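PDB 6YP6: NanS-p from Escherichia phage vB_EcoP_24B, which is probably a carbohydrate-binding esterase encoded by a Shiga toxin-carrying phage. Local coordinates for residues R74-V79 against N150-L155. Numbering follows the deposited sequence.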
# COMPACT_ATOMS: atom_id res chain seq x y z
N ARG A 74 6.35 2.46 -1.86
CA ARG A 74 6.25 3.57 -0.92
C ARG A 74 4.96 4.36 -1.10
O ARG A 74 4.38 4.43 -2.19
CB ARG A 74 7.45 4.52 -0.98
CG ARG A 74 7.72 5.12 -2.32
CD ARG A 74 8.80 6.17 -2.20
NE ARG A 74 9.21 6.75 -3.48
CZ ARG A 74 8.63 7.80 -4.06
NH1 ARG A 74 7.59 8.39 -3.50
NH2 ARG A 74 9.10 8.25 -5.21
N CYS A 75 4.53 4.99 -0.01
CA CYS A 75 3.39 5.88 -0.01
C CYS A 75 3.55 6.92 1.08
O CYS A 75 3.94 6.59 2.20
CB CYS A 75 2.11 5.08 0.23
SG CYS A 75 0.56 6.03 0.33
N ARG A 76 3.19 8.16 0.77
CA ARG A 76 3.06 9.23 1.76
C ARG A 76 1.59 9.61 1.83
O ARG A 76 0.96 9.88 0.79
CB ARG A 76 3.95 10.42 1.39
CG ARG A 76 3.86 11.56 2.39
CD ARG A 76 5.02 12.54 2.27
NE ARG A 76 5.01 13.55 3.34
CZ ARG A 76 4.47 14.77 3.26
NH1 ARG A 76 3.89 15.20 2.14
NH2 ARG A 76 4.53 15.58 4.30
N PHE A 77 1.03 9.62 3.04
CA PHE A 77 -0.41 9.72 3.23
C PHE A 77 -0.70 10.40 4.56
O PHE A 77 0.14 10.46 5.46
CB PHE A 77 -1.07 8.32 3.20
CG PHE A 77 -0.71 7.48 4.38
CD1 PHE A 77 0.48 6.77 4.42
CD2 PHE A 77 -1.54 7.44 5.49
CE1 PHE A 77 0.83 6.04 5.55
CE2 PHE A 77 -1.19 6.70 6.61
CZ PHE A 77 -0.01 6.00 6.64
N LYS A 78 -1.94 10.88 4.68
CA LYS A 78 -2.43 11.54 5.88
C LYS A 78 -3.84 11.04 6.11
O LYS A 78 -4.67 11.07 5.20
CB LYS A 78 -2.41 13.07 5.69
CG LYS A 78 -3.25 13.85 6.68
CD LYS A 78 -2.86 15.36 6.64
CE LYS A 78 -4.04 16.29 6.55
NZ LYS A 78 -3.55 17.65 6.87
N VAL A 79 -4.13 10.60 7.33
CA VAL A 79 -5.45 10.09 7.67
C VAL A 79 -6.27 11.21 8.29
O VAL A 79 -5.77 11.94 9.14
CB VAL A 79 -5.38 8.90 8.63
CG1 VAL A 79 -6.75 8.27 8.76
CG2 VAL A 79 -4.35 7.89 8.18
N ASN A 150 -3.79 12.92 12.73
CA ASN A 150 -4.13 13.38 11.40
C ASN A 150 -2.94 14.08 10.73
O ASN A 150 -3.12 14.99 9.91
CB ASN A 150 -5.39 14.25 11.45
CG ASN A 150 -6.71 13.44 11.80
OD1 ASN A 150 -6.71 12.22 11.99
ND2 ASN A 150 -7.82 14.14 11.88
N GLU A 151 -1.73 13.65 11.04
CA GLU A 151 -0.52 14.18 10.44
C GLU A 151 -0.13 13.35 9.21
O GLU A 151 -0.60 12.24 9.00
CB GLU A 151 0.64 14.14 11.44
CG GLU A 151 0.40 14.95 12.69
CD GLU A 151 0.20 16.41 12.39
OE1 GLU A 151 1.08 17.00 11.73
OE2 GLU A 151 -0.85 16.95 12.77
N TRP A 152 0.79 13.90 8.42
CA TRP A 152 1.38 13.13 7.34
C TRP A 152 2.30 12.05 7.89
O TRP A 152 3.02 12.24 8.88
CB TRP A 152 2.17 14.06 6.41
CG TRP A 152 1.31 14.90 5.54
CD1 TRP A 152 0.95 16.20 5.74
CD2 TRP A 152 0.68 14.48 4.33
NE1 TRP A 152 0.12 16.62 4.71
CE2 TRP A 152 -0.06 15.57 3.84
CE3 TRP A 152 0.65 13.28 3.62
CZ2 TRP A 152 -0.81 15.50 2.67
CZ3 TRP A 152 -0.09 13.22 2.47
CH2 TRP A 152 -0.81 14.32 2.00
N HIS A 153 2.31 10.91 7.18
CA HIS A 153 3.17 9.78 7.47
C HIS A 153 3.73 9.22 6.17
O HIS A 153 3.15 9.42 5.10
CB HIS A 153 2.41 8.68 8.22
CG HIS A 153 1.93 9.14 9.55
ND1 HIS A 153 2.75 9.19 10.65
CD2 HIS A 153 0.75 9.66 9.94
CE1 HIS A 153 2.08 9.71 11.67
NE2 HIS A 153 0.86 9.98 11.27
N THR A 154 4.83 8.50 6.29
CA THR A 154 5.39 7.77 5.17
C THR A 154 5.50 6.29 5.52
O THR A 154 5.75 5.92 6.67
CB THR A 154 6.76 8.31 4.74
OG1 THR A 154 7.70 8.17 5.82
CG2 THR A 154 6.66 9.77 4.34
N LEU A 155 5.31 5.46 4.50
CA LEU A 155 5.42 4.02 4.66
C LEU A 155 6.15 3.49 3.44
O LEU A 155 5.81 3.84 2.32
CB LEU A 155 4.03 3.39 4.75
CG LEU A 155 3.97 1.87 4.86
CD1 LEU A 155 4.68 1.38 6.10
CD2 LEU A 155 2.52 1.39 4.86
O HOH W 1 -2.34 17.30 9.27
O HOH W 2 -2.53 10.44 9.76
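C75 and F77 pair with L155 and H153 in antiparallel register, each pair closed by two backbone hydrogen bonds; the shortest runs from H153 N to F77 O, 2.8 Å. Toward N150, V79 N and E151 O are 4.2 Å apart and a water bridges them, accepting from V79 N and donating to E151 O.

On the face carrying R76, K78 and W152, the indole is sandwiched between the other two. W152 CG is anti to its carbonyl carbon (chi1 -74°), and the ring reaches across the neighbouring strand. K78 CB sits over the six-membered ring, 3.7 Å from its centroid, a CH-pi contact. Against the opposite face the R76 guanidinium lies nearly flat, planes 13° apart, with NH2 3.5 Å from W152 CB; its off-centre cation-pi contact is with the five-membered ring. Salt bridges to D210 from R76 and to D34 from K78 hold the charged ends, and D34 also accepts from W152 NE1, so D34 links K78 to the indole it covers. T154 CG2 packs on R76 CD, 3.8 Å away.

On the other face, H153 CB rests over the F77 ring, 3.9 Å from CZ, while L155 CB meets its edge at CE1. The C75, F77 and L155 side chains lie between two antiparallel sheets that face each other, as in a beta-sandwich; C75 and F77 touch strand 88-95 and L155 strand 125-130 of the facing sheet. Within its own sheet, strand 71-79 is flanked by 152-159 and 207-216.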